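Local coordinates for protein putative efflux transporter (PDB 4L8J) that probably serves as the periplasmic membrane-fusion (adaptor) component of a bacterial efflux pump, linking an inner-membrane transporter to an outer-membrane channel, at residues 46-51 and 61-66; 54-59 and 137-142. One frame throughout, in Å; residues are numbered along the deposited sequence.

Contact 1. Residues 46-51 and 61-66; sequences INLPVV and LIAAID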
# COMPACT_ATOMS: atom_id res chain seq x y z
N ILE A 46 -65.02 13.64 -38.64
CA ILE A 46 -66.13 14.33 -37.96
C ILE A 46 -65.73 14.61 -36.51
O ILE A 46 -66.46 15.28 -35.78
CB ILE A 46 -67.45 13.56 -38.05
CG1 ILE A 46 -67.31 12.11 -37.51
CG2 ILE A 46 -68.05 13.66 -39.48
CD1 ILE A 46 -68.63 11.46 -36.98
N ASN A 47 -64.60 14.04 -36.08
CA ASN A 47 -64.08 14.25 -34.73
C ASN A 47 -62.56 14.20 -34.76
O ASN A 47 -61.98 13.27 -35.31
CB ASN A 47 -64.67 13.24 -33.74
CG ASN A 47 -64.46 13.61 -32.28
OD1 ASN A 47 -63.96 14.67 -31.96
ND2 ASN A 47 -64.83 12.74 -31.37
N LEU A 48 -61.93 15.24 -34.20
CA LEU A 48 -60.49 15.39 -34.06
C LEU A 48 -60.28 15.90 -32.61
O LEU A 48 -60.09 17.08 -32.39
CB LEU A 48 -60.00 16.37 -35.14
CG LEU A 48 -58.50 16.37 -35.48
CD1 LEU A 48 -57.98 14.97 -35.78
CD2 LEU A 48 -58.26 17.24 -36.68
N PRO A 49 -60.45 15.02 -31.59
CA PRO A 49 -60.50 15.51 -30.21
C PRO A 49 -59.15 15.82 -29.55
O PRO A 49 -59.15 16.28 -28.41
CB PRO A 49 -61.19 14.35 -29.49
CG PRO A 49 -60.69 13.12 -30.24
CD PRO A 49 -60.77 13.57 -31.66
N VAL A 50 -58.02 15.54 -30.23
CA VAL A 50 -56.67 15.78 -29.70
C VAL A 50 -56.04 17.07 -30.29
O VAL A 50 -56.42 17.51 -31.38
CB VAL A 50 -55.75 14.55 -29.90
CG1 VAL A 50 -56.22 13.37 -29.05
CG2 VAL A 50 -55.65 14.15 -31.38
N VAL A 51 -55.10 17.66 -29.56
CA VAL A 51 -54.36 18.87 -29.95
C VAL A 51 -52.86 18.57 -29.93
O VAL A 51 -52.43 17.60 -29.28
CB VAL A 51 -54.68 20.12 -29.07
CG1 VAL A 51 -56.13 20.55 -29.20
CG2 VAL A 51 -54.28 19.91 -27.60
N LEU A 61 -58.81 7.76 -28.46
CA LEU A 61 -59.29 8.24 -29.75
C LEU A 61 -58.42 9.41 -30.26
O LEU A 61 -58.14 10.34 -29.53
CB LEU A 61 -60.78 8.67 -29.66
CG LEU A 61 -61.48 9.11 -30.96
CD1 LEU A 61 -61.58 7.96 -31.96
CD2 LEU A 61 -62.85 9.64 -30.68
N ILE A 62 -57.98 9.32 -31.52
CA ILE A 62 -57.21 10.37 -32.20
C ILE A 62 -58.13 11.12 -33.13
O ILE A 62 -58.11 12.35 -33.17
CB ILE A 62 -56.01 9.76 -33.00
CG1 ILE A 62 -55.00 9.04 -32.07
CG2 ILE A 62 -55.34 10.85 -33.87
CD1 ILE A 62 -54.25 9.97 -31.12
N ALA A 63 -58.93 10.37 -33.91
CA ALA A 63 -59.83 10.95 -34.90
C ALA A 63 -60.88 9.94 -35.29
O ALA A 63 -60.67 8.75 -35.12
CB ALA A 63 -59.05 11.40 -36.14
N ALA A 64 -62.03 10.42 -35.78
CA ALA A 64 -63.09 9.53 -36.27
C ALA A 64 -63.65 10.07 -37.56
O ALA A 64 -63.78 11.28 -37.71
CB ALA A 64 -64.20 9.39 -35.24
N ILE A 65 -63.97 9.17 -38.51
CA ILE A 65 -64.62 9.55 -39.77
C ILE A 65 -66.11 9.26 -39.63
O ILE A 65 -66.49 8.45 -38.77
CB ILE A 65 -64.01 8.90 -41.05
CG1 ILE A 65 -64.11 7.37 -41.03
CG2 ILE A 65 -62.57 9.37 -41.32
CD1 ILE A 65 -64.36 6.72 -42.39
N ASP A 66 -66.97 9.93 -40.45
CA ASP A 66 -68.42 9.73 -40.49
C ASP A 66 -68.68 8.26 -40.87
O ASP A 66 -68.28 7.84 -41.96
CB ASP A 66 -69.05 10.71 -41.51
CG ASP A 66 -70.57 10.77 -41.54
OD1 ASP A 66 -71.22 9.97 -40.82
OD2 ASP A 66 -71.11 11.65 -42.24
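Ile46 and Asn47 run antiparallel to the strand of Ala64 and both stand opposite that one residue, a classic beta bulge in which Ala64 O accepts from Ile46 N at 2.8 Å and, weakly, from Asn47 N at 3.3 Å. The ladder closes with Ala64 N on Asn47 O at 2.9 Å, the donor tilted 21° from the carbonyl plane; Ala63 CA brings a C-H to the same oxygen. Asn47 and Ala64 share one face of the sheet, where Asn47 CB lies 4.2 Å from Ala64 CB. On Leu61 CD2 rests Asn47 ND2. In this barrel-sandwich hybrid fold, strands 43-47 and 61-65 are the inner pair of a four-stranded sheet. Ile62 and Ala63 pack on strand 155-161 of the facing sheet, while Asp66 leads toward helix 68-95, its OD1 weakly bonded to Arg68 N. Beyond Asn47, where strand 43-47 ends, side-chain contacts replace the ladder. The CB of Leu48 points away from 61-66, yet Leu48 CD1 reaches Ala63 CB at 3.7 Å. Three carbons of 48-50 approach Ile62 O: Leu48 CD1, Pro49 CD at 3.3 Å and Val50 CG2. Toward the helix, Ile46 CG1 is wedged between its own N and carbonyl carbon (chi1 55°), close to Ala64 O and Asp66 N, while Ile46 CG2 meets Asp66 CB at 3.7 Å.

Contact 2. Residues 54-59 and 137-142; sequences QRVKKG and GSIETR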
# COMPACT_ATOMS: atom_id res chain seq x y z
N GLN A 54 -50.45 17.34 -26.78
CA GLN A 54 -51.24 16.50 -25.89
C GLN A 54 -50.61 15.12 -25.74
O GLN A 54 -50.12 14.53 -26.71
CB GLN A 54 -52.68 16.36 -26.41
CG GLN A 54 -53.62 15.52 -25.52
CD GLN A 54 -55.05 15.66 -25.96
OE1 GLN A 54 -55.39 16.52 -26.78
NE2 GLN A 54 -55.92 14.82 -25.41
N ARG A 55 -50.63 14.63 -24.51
CA ARG A 55 -50.13 13.30 -24.16
C ARG A 55 -51.31 12.36 -24.18
O ARG A 55 -52.33 12.63 -23.53
CB ARG A 55 -49.42 13.33 -22.79
CG ARG A 55 -48.17 14.23 -22.80
CD ARG A 55 -47.52 14.37 -21.43
NE ARG A 55 -46.48 15.41 -21.44
CZ ARG A 55 -46.70 16.69 -21.17
NH1 ARG A 55 -47.92 17.12 -20.86
NH2 ARG A 55 -45.70 17.57 -21.22
N VAL A 56 -51.22 11.32 -24.99
CA VAL A 56 -52.27 10.34 -25.17
C VAL A 56 -51.77 8.96 -24.73
O VAL A 56 -50.57 8.71 -24.67
CB VAL A 56 -52.86 10.31 -26.61
CG1 VAL A 56 -53.42 11.66 -27.00
CG2 VAL A 56 -51.85 9.82 -27.64
N LYS A 57 -52.72 8.08 -24.40
CA LYS A 57 -52.50 6.71 -23.99
C LYS A 57 -52.88 5.76 -25.12
O LYS A 57 -53.72 6.11 -25.94
CB LYS A 57 -53.36 6.39 -22.73
CG LYS A 57 -53.00 7.21 -21.47
CD LYS A 57 -51.67 6.78 -20.79
CE LYS A 57 -51.79 5.52 -19.95
NZ LYS A 57 -50.48 5.10 -19.38
N LYS A 58 -52.30 4.54 -25.15
CA LYS A 58 -52.64 3.51 -26.12
C LYS A 58 -54.15 3.27 -26.07
O LYS A 58 -54.71 3.21 -24.97
CB LYS A 58 -51.85 2.22 -25.81
CG LYS A 58 -52.26 1.02 -26.67
CD LYS A 58 -51.53 -0.26 -26.30
CE LYS A 58 -52.01 -1.41 -27.15
NZ LYS A 58 -51.06 -2.56 -27.10
N GLY A 59 -54.80 3.22 -27.24
CA GLY A 59 -56.24 3.00 -27.35
C GLY A 59 -57.10 4.24 -27.36
O GLY A 59 -58.28 4.17 -27.72
N GLY A 137 -48.16 8.14 -26.15
CA GLY A 137 -47.31 9.10 -26.84
C GLY A 137 -47.79 10.52 -26.78
O GLY A 137 -48.71 10.85 -26.02
N SER A 138 -47.16 11.38 -27.58
CA SER A 138 -47.52 12.77 -27.63
C SER A 138 -47.73 13.21 -29.07
O SER A 138 -47.01 12.79 -29.98
CB SER A 138 -46.49 13.64 -26.91
OG SER A 138 -45.31 13.82 -27.67
N ILE A 139 -48.76 14.04 -29.27
CA ILE A 139 -49.12 14.55 -30.58
C ILE A 139 -48.10 15.60 -30.97
O ILE A 139 -48.12 16.72 -30.44
CB ILE A 139 -50.59 15.07 -30.65
CG1 ILE A 139 -51.62 14.08 -30.05
CG2 ILE A 139 -50.95 15.57 -32.06
CD1 ILE A 139 -51.68 12.66 -30.66
N GLU A 140 -47.19 15.22 -31.86
CA GLU A 140 -46.17 16.14 -32.35
C GLU A 140 -46.79 17.08 -33.35
O GLU A 140 -46.55 18.28 -33.28
CB GLU A 140 -44.97 15.37 -32.96
CG GLU A 140 -43.70 16.20 -33.03
CD GLU A 140 -42.54 15.57 -33.79
OE1 GLU A 140 -42.61 15.50 -35.04
OE2 GLU A 140 -41.56 15.16 -33.13
N THR A 141 -47.62 16.57 -34.27
CA THR A 141 -48.26 17.40 -35.29
C THR A 141 -49.65 16.89 -35.65
O THR A 141 -49.86 15.69 -35.80
CB THR A 141 -47.37 17.47 -36.58
OG1 THR A 141 -46.00 17.64 -36.24
CG2 THR A 141 -47.79 18.58 -37.54
N ARG A 142 -50.57 17.82 -35.85
CA ARG A 142 -51.92 17.60 -36.34
C ARG A 142 -51.90 17.98 -37.83
O ARG A 142 -51.70 19.15 -38.16
CB ARG A 142 -52.91 18.45 -35.55
CG ARG A 142 -54.31 17.92 -35.58
CD ARG A 142 -55.04 18.46 -34.39
NE ARG A 142 -55.90 19.57 -34.78
CZ ARG A 142 -57.07 19.84 -34.21
NH1 ARG A 142 -57.50 19.11 -33.19
NH2 ARG A 142 -57.80 20.84 -34.65
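Val56 and Ile139 owe their meeting to two first torsions: Val56 chi1 (-58°) turns CG1 anti to the carbonyl carbon and leaves CG2 between it and the backbone N, and Ile139 chi1 (-48°) sets CG1 beside its own N. The second torsion of Ile139, chi2 -58°, then swings CD1 to the valine, 4.1 Å from Val56 CG2 and almost as near Val56 CG1, the two side chains crossing at about a right angle. Ile139 CG1 meanwhile lies 3.7 Å from Gln54 O, the oxygen that Ile139 N grips at 2.9 Å, nearly in line with the C=O bond. The pairing is antiparallel. Val56 N donates to Gly137 O at 2.8 Å, and Gly137 N answers to Val56 O at 2.9 Å from a position well tilted out of the carbonyl plane. Arg55 and Ser138 form the neighbouring non-hydrogen-bonded pair, on the face opposite Val56, and here C-H groups fill in: Ser138 CA approaches Gln54 O at 3.3 Å and Arg55 CA approaches Gly137 O at 3.4 Å. Asp136, just before strand 137-142, reaches the residues that follow strand 55-56: OD2 forms a salt bridge with Lys57 NZ and OD1 accepts from Lys58 N. Gln54 OE1 accepts a hydrogen bond from Val51 N. Val56 and Ile139 also touch Leu159 of strand 155-161, which lies on the far side of 137-142 from the edge strand 55-56; these strands belong to one half of the barrel-sandwich hybrid domain of HlyD-type adaptors, a half completed by residues from beyond the helical hairpin.

Contact 1 and contact 2 illustrate how a sandwich is made from interleaved chain segments: 54-59 falls between 46-51 and 61-66 in sequence, yet pairs in the other sheet. Their centres are 12 Å apart, and they touch directly. Between the sheets Ile62 CD1 meets Ile139 CD1 at 3.8 Å, joining the apolar side of one pairing to that of the other. At the loop, Arg142 NH1 lies 2.6 Å from Val50 O, a probable hydrogen bond tying strand 137-142 to the residues after strand 43-47. Arg142 NH2 is hydrogen-bonded to a glycerol, probably from the crystallisation liquor, and a glycerol also lies about 5 Å from the side chain of Leu48.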